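Local coordinates for protein Apc35852 (Geobacillus stearothermophilus, PDB 1U9C) that is of unknown function but belongs to the DJ-1/PfpI family, whose relatives include chaperones and cysteine proteases, at residues D91-P96 with E109-V114; T176-L179 with N183-R186; H15-I18 with H22-G25; N199-Q204 with E214-A219. All blocks are in the same frame, centred on the assembly; numbering follows the deposited sequence. Where two conformers were deposited one is given.

Overall arrangement
Along the chain the contacts follow in series: contact 3, contact 1, contact 2, contact 4. Contacts 1 and 4 share the central mixed sheet, through strands 92-95 and 200-203, and pack helices 109-120 and 209-221 against its two faces; their centres are about 14 Å apart and they meet where Ala92 and Phe94 touch Val216. Contact 2, its centre about 17 Å from that of contact 4, joins helix 173-179 to a separate two-stranded parallel sheet and reaches contact 4 where Arg186 packs on Gln204. Contact 3 is a peripheral loop, about 27 Å centre to centre from contact 4. A helix-sheet-helix core thus carries smaller outer elements.

Contact 1: D91-P96 with E109-V114; sequences DAIFLP and ETLQYV
Ile93 on strand 92-95 and Val114 on helix 109-120 make the closest approach of this contact, with Leu95 and Leu111 completing it. From CB, which points at the helix, the Ile93 side chain divides. CG2 stays back beside the strand, whereas CG1 lies anti to the backbone N (chi1 -176°) and, with chi2 also extended, CD1 ends against Val114. That terminal methyl does the touching: CD1 of Ile93 sits 3.8 Å from CG1 of Val114 and, more loosely, 4.4 Å from CD1 of Leu111. The same Leu111 CD1 is 4.3 Å from CD2 of Leu95, so one leucine methyl reaches both strand residues. Two residues apart on the strand, Ile93 and Leu95 face the helix together, and they touch each other as well, Ile93 CD1 lying 4.2 Å from Leu95 CD2.

Ile93 is flanked in the sheet by Leu9 of strand 7-12 and Ile125 of strand 124-127, while Ala92 and Phe94 turn to the other face and meet helix 209-221. Strand 92-95, helix 109-120 and the parallel strand 124-127 form a beta-alpha-beta crossover. The axes of the two segments come no closer than 11.9 Å, so branched side chains have to span the gap by their ends. With no hydrogen bond or charge pair between the segments, adhesion here rests on methyl groups removed from water.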
loop_
_atom_site.group_PDB
_atom_site.type_symbol
_atom_site.label_atom_id
_atom_site.label_comp_id
_atom_site.label_asym_id
_atom_site.label_seq_id
_atom_site.Cartn_x
_atom_site.Cartn_y
_atom_site.Cartn_z
ATOM N N ASP A 91 6.199 7.999 11.471
ATOM C CA ASP A 91 4.923 8.672 11.658
ATOM C C ASP A 91 3.826 8.096 10.803
ATOM O O ASP A 91 2.663 8.209 11.109
ATOM C CB ASP A 91 5.117 10.135 11.373
ATOM C CG ASP A 91 6.185 10.702 12.215
ATOM O OD1 ASP A 91 5.892 11.036 13.403
ATOM O OD2 ASP A 91 7.360 10.902 11.838
ATOM N N ALA A 92 4.196 7.460 9.684
ATOM C CA ALA A 92 3.240 6.898 8.727
ATOM C C ALA A 92 3.847 5.675 8.030
ATOM O O ALA A 92 5.086 5.663 7.802
ATOM C CB ALA A 92 2.771 7.899 7.664
ATOM N N ILE A 93 2.996 4.746 7.622
ATOM C CA ILE A 93 3.414 3.645 6.706
ATOM C C ILE A 93 2.505 3.783 5.509
ATOM O O ILE A 93 1.301 4.074 5.596
ATOM C CB ILE A 93 3.285 2.268 7.421
ATOM C CG1 ILE A 93 3.815 1.173 6.495
ATOM C CG2 ILE A 93 1.882 1.946 7.861
ATOM C CD1 ILE A 93 3.872 -0.195 7.230
ATOM N N PHE A 94 3.117 3.526 4.327
ATOM C CA PHE A 94 2.437 3.599 3.044
ATOM C C PHE A 94 2.676 2.323 2.244
ATOM O O PHE A 94 3.824 1.981 2.015
ATOM C CB PHE A 94 2.971 4.828 2.287
ATOM C CG PHE A 94 2.113 5.237 1.120
ATOM C CD1 PHE A 94 1.205 6.275 1.228
ATOM C CD2 PHE A 94 2.144 4.536 -0.094
ATOM C CE1 PHE A 94 0.395 6.618 0.167
ATOM C CE2 PHE A 94 1.318 4.897 -1.134
ATOM C CZ PHE A 94 0.450 5.947 -0.972
ATOM N N LEU A 95 1.599 1.689 1.821
ATOM C CA LEU A 95 1.636 0.429 1.051
ATOM C C LEU A 95 1.144 0.612 -0.349
ATOM O O LEU A 95 -0.058 0.616 -0.596
ATOM C CB LEU A 95 0.751 -0.631 1.758
ATOM C CG LEU A 95 1.096 -0.951 3.202
ATOM C CD1 LEU A 95 0.162 -2.043 3.733
ATOM C CD2 LEU A 95 2.454 -1.243 3.440
ATOM N N PRO A 96 2.052 0.802 -1.311
ATOM C CA PRO A 96 1.655 0.746 -2.695
ATOM C C PRO A 96 1.162 -0.654 -3.045
ATOM O O PRO A 96 1.380 -1.634 -2.360
ATOM C CB PRO A 96 2.974 1.031 -3.421
ATOM C CG PRO A 96 3.805 1.784 -2.436
ATOM C CD PRO A 96 3.481 1.049 -1.166
ATOM N N GLU A 109 4.159 -12.325 8.342
ATOM C CA GLU A 109 4.090 -12.027 9.761
ATOM C C GLU A 109 4.790 -10.747 10.180
ATOM O O GLU A 109 4.348 -10.106 11.136
ATOM C CB GLU A 109 4.627 -13.191 10.596
ATOM C CG GLU A 109 6.116 -13.500 10.393
ATOM C CD GLU A 109 7.032 -12.741 11.343
ATOM O OE1 GLU A 109 6.570 -12.360 12.448
ATOM O OE2 GLU A 109 8.212 -12.506 10.972
ATOM N N THR A 110 5.878 -10.406 9.516
ATOM C CA THR A 110 6.595 -9.139 9.794
ATOM C C THR A 110 5.697 -7.964 9.487
ATOM O O THR A 110 5.536 -7.055 10.304
ATOM C CB THR A 110 7.874 -9.030 8.981
ATOM O OG1 THR A 110 8.704 -10.223 9.183
ATOM C CG2 THR A 110 8.693 -7.825 9.374
ATOM N N LEU A 111 5.073 -7.945 8.331
ATOM C CA LEU A 111 4.197 -6.830 7.984
ATOM C C LEU A 111 2.990 -6.768 8.927
ATOM O O LEU A 111 2.565 -5.684 9.292
ATOM C CB LEU A 111 3.792 -6.911 6.491
ATOM C CG LEU A 111 2.867 -5.800 5.992
ATOM C CD1 LEU A 111 3.534 -4.466 6.096
ATOM C CD2 LEU A 111 2.483 -6.082 4.520
ATOM N N GLN A 112 2.431 -7.924 9.299
ATOM C CA GLN A 112 1.299 -7.924 10.242
ATOM C C GLN A 112 1.713 -7.300 11.566
ATOM O O GLN A 112 0.984 -6.502 12.137
ATOM C CB GLN A 112 0.787 -9.335 10.478
ATOM C CG GLN A 112 -0.026 -9.953 9.324
ATOM C CD GLN A 112 -0.274 -11.422 9.563
ATOM O OE1 GLN A 112 -0.045 -11.937 10.662
ATOM N NE2 GLN A 112 -0.679 -12.104 8.512
ATOM N N TYR A 113 2.896 -7.654 12.022
ATOM C CA TYR A 113 3.411 -7.118 13.267
ATOM C C TYR A 113 3.646 -5.611 13.197
ATOM O O TYR A 113 3.264 -4.855 14.065
ATOM C CB TYR A 113 4.729 -7.809 13.596
ATOM C CG TYR A 113 5.294 -7.298 14.887
ATOM C CD1 TYR A 113 4.935 -7.882 16.093
ATOM C CD2 TYR A 113 6.193 -6.265 14.910
ATOM C CE1 TYR A 113 5.450 -7.413 17.293
ATOM C CE2 TYR A 113 6.688 -5.770 16.103
ATOM C CZ TYR A 113 6.326 -6.362 17.286
ATOM O OH TYR A 113 6.851 -5.872 18.474
ATOM N N VAL A 114 4.256 -5.136 12.118
ATOM C CA VAL A 114 4.433 -3.726 11.874
ATOM C C VAL A 114 3.115 -2.996 11.825
ATOM O O VAL A 114 2.980 -1.973 12.530
ATOM C CB VAL A 114 5.279 -3.529 10.594
ATOM C CG1 VAL A 114 5.299 -2.085 10.238
ATOM C CG2 VAL A 114 6.702 -4.015 10.815
#

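Contact 2: T176-L179 with N183-R186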
loop_
_atom_site.group_PDB
_atom_site.type_symbol
_atom_site.label_atom_id
_atom_site.label_comp_id
_atom_site.label_asym_id
_atom_site.label_seq_id
_atom_site.Cartn_x
_atom_site.Cartn_y
_atom_site.Cartn_z
ATOM N N THR A 176 -12.963 -9.437 0.856
ATOM C CA THR A 176 -12.330 -9.872 2.078
ATOM C C THR A 176 -12.284 -8.752 3.124
ATOM O O THR A 176 -12.490 -8.973 4.327
ATOM C CB THR A 176 -10.976 -10.564 1.749
ATOM O OG1 THR A 176 -11.245 -11.696 0.906
ATOM C CG2 THR A 176 -10.359 -11.220 2.968
ATOM N N LEU A 177 -11.992 -7.526 2.674
ATOM C CA LEU A 177 -12.031 -6.397 3.587
ATOM C C LEU A 177 -13.410 -6.204 4.204
ATOM O O LEU A 177 -13.543 -5.957 5.400
ATOM C CB LEU A 177 -11.636 -5.106 2.871
ATOM C CG LEU A 177 -10.184 -4.973 2.486
ATOM C CD1 LEU A 177 -10.038 -3.852 1.483
ATOM C CD2 LEU A 177 -9.299 -4.809 3.705
ATOM N N ARG A 178 -14.454 -6.329 3.397
ATOM C CA ARG A 178 -15.809 -6.286 3.955
ATOM C C ARG A 178 -16.099 -7.437 4.933
ATOM O O ARG A 178 -16.654 -7.233 6.001
ATOM C CB ARG A 178 -16.850 -6.230 2.849
ATOM C CG ARG A 178 -18.244 -6.232 3.369
ATOM C CD ARG A 178 -19.314 -6.270 2.292
ATOM N NE ARG A 178 -19.077 -5.236 1.285
ATOM C CZ ARG A 178 -18.525 -5.433 0.097
ATOM N NH1 ARG A 178 -18.377 -4.409 -0.714
ATOM N NH2 ARG A 178 -18.125 -6.649 -0.296
ATOM N N LEU A 179 -15.667 -8.631 4.578
ATOM C CA LEU A 179 -15.803 -9.789 5.434
ATOM C C LEU A 179 -15.098 -9.596 6.770
ATOM O O LEU A 179 -15.595 -10.080 7.792
ATOM C CB LEU A 179 -15.244 -11.022 4.699
ATOM C CG LEU A 179 -15.458 -12.414 5.236
ATOM C CD1 LEU A 179 -16.931 -12.645 5.407
ATOM C CD2 LEU A 179 -14.860 -13.448 4.267
ATOM N N ASN A 183 -16.274 -1.077 6.297
ATOM C CA ASN A 183 -17.337 -0.411 5.546
ATOM C C ASN A 183 -16.717 0.081 4.267
ATOM O O ASN A 183 -16.003 1.093 4.261
ATOM C CB ASN A 183 -17.927 0.747 6.347
ATOM C CG ASN A 183 -18.623 0.266 7.571
ATOM O OD1 ASN A 183 -19.369 -0.709 7.520
ATOM N ND2 ASN A 183 -18.371 0.921 8.700
ATOM N N PHE A 184 -16.958 -0.655 3.198
ATOM C CA PHE A 184 -16.276 -0.449 1.946
ATOM C C PHE A 184 -16.994 0.613 1.144
ATOM O O PHE A 184 -18.231 0.674 1.121
ATOM C CB PHE A 184 -16.210 -1.759 1.154
ATOM C CG PHE A 184 -15.265 -1.711 -0.007
ATOM C CD1 PHE A 184 -13.921 -2.021 0.150
ATOM C CD2 PHE A 184 -15.698 -1.266 -1.236
ATOM C CE1 PHE A 184 -13.046 -1.949 -0.934
ATOM C CE2 PHE A 184 -14.832 -1.172 -2.296
ATOM C CZ PHE A 184 -13.503 -1.517 -2.147
ATOM N N VAL A 185 -16.203 1.432 0.470
ATOM C CA VAL A 185 -16.716 2.479 -0.374
ATOM C C VAL A 185 -15.768 2.624 -1.563
ATOM O O VAL A 185 -14.584 2.218 -1.516
ATOM C CB VAL A 185 -16.877 3.779 0.440
ATOM C CG1 VAL A 185 -15.531 4.379 0.771
ATOM C CG2 VAL A 185 -17.826 4.757 -0.252
ATOM N N ARG A 186 -16.303 3.146 -2.656
ATOM C CA ARG A 186 -15.543 3.279 -3.870
ATOM C C ARG A 186 -16.106 4.341 -4.772
ATOM O O ARG A 186 -17.165 4.904 -4.498
ATOM C CB ARG A 186 -15.517 1.926 -4.588
ATOM C CG ARG A 186 -16.884 1.238 -4.544
ATOM C CD ARG A 186 -17.090 0.298 -5.634
ATOM N NE ARG A 186 -16.855 0.904 -6.936
ATOM C CZ ARG A 186 -16.863 0.213 -8.070
ATOM N NH1 ARG A 186 -17.086 -1.097 -8.059
ATOM N NH2 ARG A 186 -16.622 0.834 -9.218
HETATM O O HOH W 1 -19.018 -2.713 3.130
#
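The chain reverses from helix 173-179 into strand 183-184 within three residues, which brings the CA atoms of Arg178 and Phe184 to 6.2 Å from each other. Phe184 points its side chain back at the helix and meets two consecutive residues there. Leu177 comes to the rim of the aromatic ring, its CD1 lying near the ring plane and 4.3 Å from CE1 of Phe184. Arg178 arrives from the more exposed side. Its CG is anti to the backbone N (chi1 178°) and the chain then bends at chi3, which brings the guanidinium beside CB of Phe184. NH1 of Arg178 stands 3.9 Å from CB of Phe184, and the guanidinium and ring planes are 63° apart, so the two flat groups do not stack.

The polar link between the segments is indirect. One water accepts a bond from NE of Arg178 at 3.1 Å and another from the backbone N of Phe184 at 2.9 Å, and so bridges the arginine to the strand backbone. NH1 has a stronger partner, Glu174 one helical turn earlier, whose carboxylate forms a salt bridge that helps fix the guanidinium. Phe184 also packs on Val152 and Ser154.

Strand 183-184 pairs in parallel with strand 151-152, and helices 157-163 and 173-179 lie between the two in sequence. Leu177 and Phe184 therefore pack the last helix against the returning strand of a small beta-alpha-beta crossover outside the central sheet.

Contact 3: H15-I18 with H22-G25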
loop_
_atom_site.group_PDB
_atom_site.type_symbol
_atom_site.label_atom_id
_atom_site.label_comp_id
_atom_site.label_asym_id
_atom_site.label_seq_id
_atom_site.Cartn_x
_atom_site.Cartn_y
_atom_site.Cartn_z
ATOM N N HIS A 15 6.831 -9.848 -5.245
ATOM C CA HIS A 15 6.257 -11.028 -5.851
ATOM C C HIS A 15 5.993 -10.890 -7.310
ATOM O O HIS A 15 5.369 -9.905 -7.729
ATOM C CB HIS A 15 4.957 -11.391 -5.164
ATOM C CG HIS A 15 4.491 -12.753 -5.501
ATOM N ND1 HIS A 15 4.920 -13.853 -4.812
ATOM C CD2 HIS A 15 3.727 -13.211 -6.520
ATOM C CE1 HIS A 15 4.432 -14.948 -5.389
ATOM N NE2 HIS A 15 3.679 -14.584 -6.418
ATOM N N THR A 16 6.364 -11.881 -8.090
ATOM C CA THR A 16 6.075 -11.821 -9.509
ATOM C C THR A 16 5.169 -12.933 -10.048
ATOM O O THR A 16 4.538 -12.775 -11.083
ATOM C CB THR A 16 7.509 -11.975 -10.054
ATOM O OG1 THR A 16 8.236 -10.736 -9.934
ATOM C CG2 THR A 16 7.575 -12.525 -11.460
ATOM N N THR A 17 5.075 -14.084 -9.403
ATOM C CA THR A 17 4.453 -15.292 -10.023
ATOM C C THR A 17 2.941 -15.413 -9.832
ATOM O O THR A 17 2.416 -15.314 -8.726
ATOM C CB THR A 17 5.100 -16.546 -9.503
ATOM O OG1 THR A 17 5.043 -16.549 -8.073
ATOM C CG2 THR A 17 6.569 -16.566 -9.881
ATOM N N ILE A 18 2.214 -15.558 -10.924
ATOM C CA ILE A 18 0.802 -15.986 -10.818
ATOM C C ILE A 18 0.647 -17.266 -11.603
ATOM O O ILE A 18 0.312 -18.302 -11.018
ATOM C CB ILE A 18 -0.130 -14.898 -11.327
ATOM C CG1 ILE A 18 0.265 -13.556 -10.746
ATOM C CG2 ILE A 18 -1.571 -15.289 -11.069
ATOM C CD1 ILE A 18 -0.641 -12.330 -11.123
ATOM N N HIS A 22 1.324 -15.038 -16.870
ATOM C CA HIS A 22 0.867 -13.846 -16.159
ATOM C C HIS A 22 1.820 -13.553 -15.020
ATOM O O HIS A 22 1.846 -14.288 -14.034
ATOM C CB HIS A 22 -0.538 -14.028 -15.566
ATOM C CG HIS A 22 -1.640 -14.078 -16.585
ATOM N ND1 HIS A 22 -2.532 -15.128 -16.663
ATOM C CD2 HIS A 22 -1.975 -13.225 -17.581
ATOM C CE1 HIS A 22 -3.382 -14.911 -17.651
ATOM N NE2 HIS A 22 -3.067 -13.758 -18.220
ATOM N N LYS A 23 2.618 -12.487 -15.176
ATOM C CA LYS A 23 3.558 -11.998 -14.129
ATOM C C LYS A 23 3.129 -10.667 -13.600
ATOM O O LYS A 23 2.480 -9.875 -14.305
ATOM C CB LYS A 23 4.967 -11.759 -14.723
ATOM C CG LYS A 23 5.421 -12.919 -15.551
ATOM C CD LYS A 23 5.243 -14.277 -14.889
ATOM C CE LYS A 23 6.356 -14.624 -13.946
ATOM N NZ LYS A 23 6.495 -16.092 -13.929
ATOM N N THR A 24 3.595 -10.401 -12.388
ATOM C CA THR A 24 3.286 -9.139 -11.755
ATOM C C THR A 24 4.483 -8.591 -11.004
ATOM O O THR A 24 5.644 -8.878 -11.260
ATOM C CB THR A 24 2.051 -9.359 -10.933
ATOM O OG1 THR A 24 1.543 -8.150 -10.388
ATOM C CG2 THR A 24 2.239 -10.380 -9.797
ATOM N N GLY A 25 4.167 -7.683 -10.092
ATOM C CA GLY A 25 5.134 -6.980 -9.213
ATOM C C GLY A 25 4.476 -5.740 -8.637
ATOM O O GLY A 25 3.307 -5.713 -8.482
#
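Thr24 N donates to Thr16 O at 2.9 Å, the firm backbone bond of the contact, with an angle of 155° at the hydrogen. A second, from Ile18 N to His22 O at 3.4 Å, is weak and bent. CA-H...O contacts supplement them: Gly25 CA lies 3.3 Å from His15 O, and Lys23 CA reaches Thr16 O. That oxygen therefore meets both an N-H and a CA-H. Running 166° apart, the two segments make an irregular, hairpin-like loop between strand 7-12 and helix 28-40, well away from the chain's centre.

Within the first arm, His15 NE2 donates to Thr17 O at 2.7 Å, in the carbonyl plane and nearly in the imidazole plane, while the ring stacks on Phe103.

The main apolar contact is between Ile18 and Thr24, whose side chains cross at about a right angle. CD1 of Ile18 is 3.7 Å from CG2 of Thr24; the threonine's OG1, anti to the backbone N (chi1 -173°), goes instead to Asp58. An alanine in place of Ile18 lacks the whole branched chain beyond CB, which would probably take away the Thr24 methyl's apolar partner and open a gap beside Phe103 and His168.

Contact 4: N199-Q204 with E214-A219; sequences NLITGQ and EKVVAA
Ile201 of strand 200-203 is the residue through which this strand meets helix 209-221, touching Lys215, Val216 and Ala219. Its CG2 lies 3.7 Å from CB of Lys215, the two side chains crossing obliquely. The other branch, with CG1 anti to the carbonyl carbon (chi1 -69°), sends CD1 against the helix backbone, 3.6 Å from O of Lys215. CD1 also has methyl neighbours, CG2 of Val216 at 4.1 Å and, more loosely, CB of Ala219 at 4.4 Å. Replacement of Ile201 by alanine takes away both branches and is likely to open a gap between strand and helix, leaving the Val216 and Ala219 methyls without this partner.

One step out, O of Lys215 accepts the helical bond from N of Ala219 at 3.0 Å. The Lys215 chain continues past Ile201 to give its NZ to Ser194 OG, and Arg196 of strand 194-197 packs on Ile201, Lys215 and Ala219. Val216 rests on Ala126 of the neighbouring strand 124-127.

Strand and helix run nearly antiparallel, at 163°, with a closest axis approach of 9.1 Å. Helix 209-221 lies on the face of the central sheet opposite helix 109-120, in one outer layer of the alpha/beta sandwich. No hydrogen bond or salt bridge joins the segments; the contact is hydrocarbon packing, with one methyl resting on a carbonyl already engaged in the helix.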
loop_
_atom_site.group_PDB
_atom_site.type_symbol
_atom_site.label_atom_id
_atom_site.label_comp_id
_atom_site.label_asym_id
_atom_site.label_seq_id
_atom_site.Cartn_x
_atom_site.Cartn_y
_atom_site.Cartn_z
ATOM N N ASN A 199 -7.086 7.785 11.151
ATOM C CA ASN A 199 -5.704 7.403 10.860
ATOM C C ASN A 199 -5.505 6.432 9.703
ATOM O O ASN A 199 -4.339 6.100 9.391
ATOM C CB ASN A 199 -5.056 6.775 12.075
ATOM C CG ASN A 199 -5.015 7.695 13.266
ATOM O OD1 ASN A 199 -4.950 8.915 13.118
ATOM N ND2 ASN A 199 -5.056 7.113 14.440
ATOM N N LEU A 200 -6.569 5.913 9.119
ATOM C CA LEU A 200 -6.477 4.924 8.062
ATOM C C LEU A 200 -6.906 5.569 6.758
ATOM O O LEU A 200 -8.052 6.045 6.611
ATOM C CB LEU A 200 -7.411 3.754 8.398
ATOM C CG LEU A 200 -7.438 2.592 7.464
ATOM C CD1 LEU A 200 -6.069 1.981 7.358
ATOM C CD2 LEU A 200 -8.423 1.520 7.965
ATOM N N ILE A 201 -5.984 5.569 5.802
ATOM C CA ILE A 201 -6.200 6.234 4.526
ATOM C C ILE A 201 -5.996 5.210 3.402
ATOM O O ILE A 201 -4.996 4.501 3.403
ATOM C CB ILE A 201 -5.155 7.359 4.427
ATOM C CG1 ILE A 201 -5.471 8.448 5.452
ATOM C CG2 ILE A 201 -5.123 7.956 3.027
ATOM C CD1 ILE A 201 -4.382 9.438 5.678
ATOM N N THR A 202 -6.909 5.125 2.469
ATOM C CA THR A 202 -6.844 4.150 1.402
ATOM C C THR A 202 -7.241 4.771 0.107
ATOM O O THR A 202 -8.060 5.712 0.050
ATOM C CB THR A 202 -7.720 2.921 1.709
ATOM O OG1 THR A 202 -9.034 3.280 2.145
ATOM C CG2 THR A 202 -7.132 2.091 2.823
ATOM N N GLY A 203 -6.724 4.192 -0.977
ATOM C CA GLY A 203 -6.976 4.654 -2.346
ATOM C C GLY A 203 -7.346 3.454 -3.205
ATOM O O GLY A 203 -6.909 2.338 -2.964
ATOM N N GLN A 204 -8.131 3.674 -4.246
ATOM C CA GLN A 204 -8.745 2.580 -5.014
ATOM C C GLN A 204 -7.889 1.974 -6.118
ATOM O O GLN A 204 -7.967 0.796 -6.378
ATOM C CB GLN A 204 -10.052 3.105 -5.605
ATOM C CG GLN A 204 -10.957 2.036 -6.170
ATOM C CD GLN A 204 -12.237 2.594 -6.681
ATOM O OE1 GLN A 204 -12.819 3.462 -6.045
ATOM N NE2 GLN A 204 -12.632 2.173 -7.863
ATOM N N GLU A 214 -1.621 12.735 -0.615
ATOM C CA GLU A 214 -1.939 14.052 -0.092
ATOM C C GLU A 214 -2.750 13.979 1.191
ATOM O O GLU A 214 -2.657 14.856 2.083
ATOM C CB GLU A 214 -2.636 14.904 -1.167
ATOM C CG GLU A 214 -1.754 15.209 -2.370
ATOM C CD GLU A 214 -0.545 16.092 -2.068
ATOM O OE1 GLU A 214 -0.473 16.665 -0.955
ATOM O OE2 GLU A 214 0.336 16.249 -2.959
ATOM N N LYS A 215 -3.558 12.947 1.349
ATOM C CA LYS A 215 -4.210 12.716 2.628
ATOM C C LYS A 215 -3.226 12.411 3.755
ATOM O O LYS A 215 -3.419 12.837 4.885
ATOM C CB LYS A 215 -5.298 11.615 2.553
ATOM C CG LYS A 215 -6.611 12.056 1.858
ATOM C CD LYS A 215 -7.591 10.891 1.598
ATOM C CE LYS A 215 -8.950 11.376 1.096
ATOM N NZ LYS A 215 -8.898 11.945 -0.299
ATOM N N VAL A 216 -2.177 11.638 3.426
ATOM C CA VAL A 216 -1.105 11.356 4.398
ATOM C C VAL A 216 -0.450 12.641 4.801
ATOM O O VAL A 216 -0.243 12.891 5.974
ATOM C CB VAL A 216 -0.131 10.310 3.853
ATOM C CG1 VAL A 216 1.046 10.135 4.763
ATOM C CG2 VAL A 216 -0.877 8.988 3.631
ATOM N N VAL A 217 -0.108 13.472 3.835
ATOM C CA VAL A 217 0.530 14.752 4.124
ATOM C C VAL A 217 -0.344 15.603 5.052
ATOM O O VAL A 217 0.128 16.144 6.023
ATOM C CB VAL A 217 0.843 15.562 2.792
ATOM C CG1 VAL A 217 1.247 16.993 3.085
ATOM C CG2 VAL A 217 1.905 14.852 1.979
ATOM N N ALA A 218 -1.649 15.656 4.759
ATOM C CA ALA A 218 -2.552 16.446 5.598
ATOM C C ALA A 218 -2.588 15.926 7.025
ATOM O O ALA A 218 -2.482 16.700 7.976
ATOM C CB ALA A 218 -3.989 16.414 5.055
ATOM N N ALA A 219 -2.705 14.591 7.175
ATOM C CA ALA A 219 -2.679 14.010 8.514
ATOM C C ALA A 219 -1.360 14.279 9.255
ATOM O O ALA A 219 -1.367 14.553 10.464
ATOM C CB ALA A 219 -2.944 12.534 8.441
#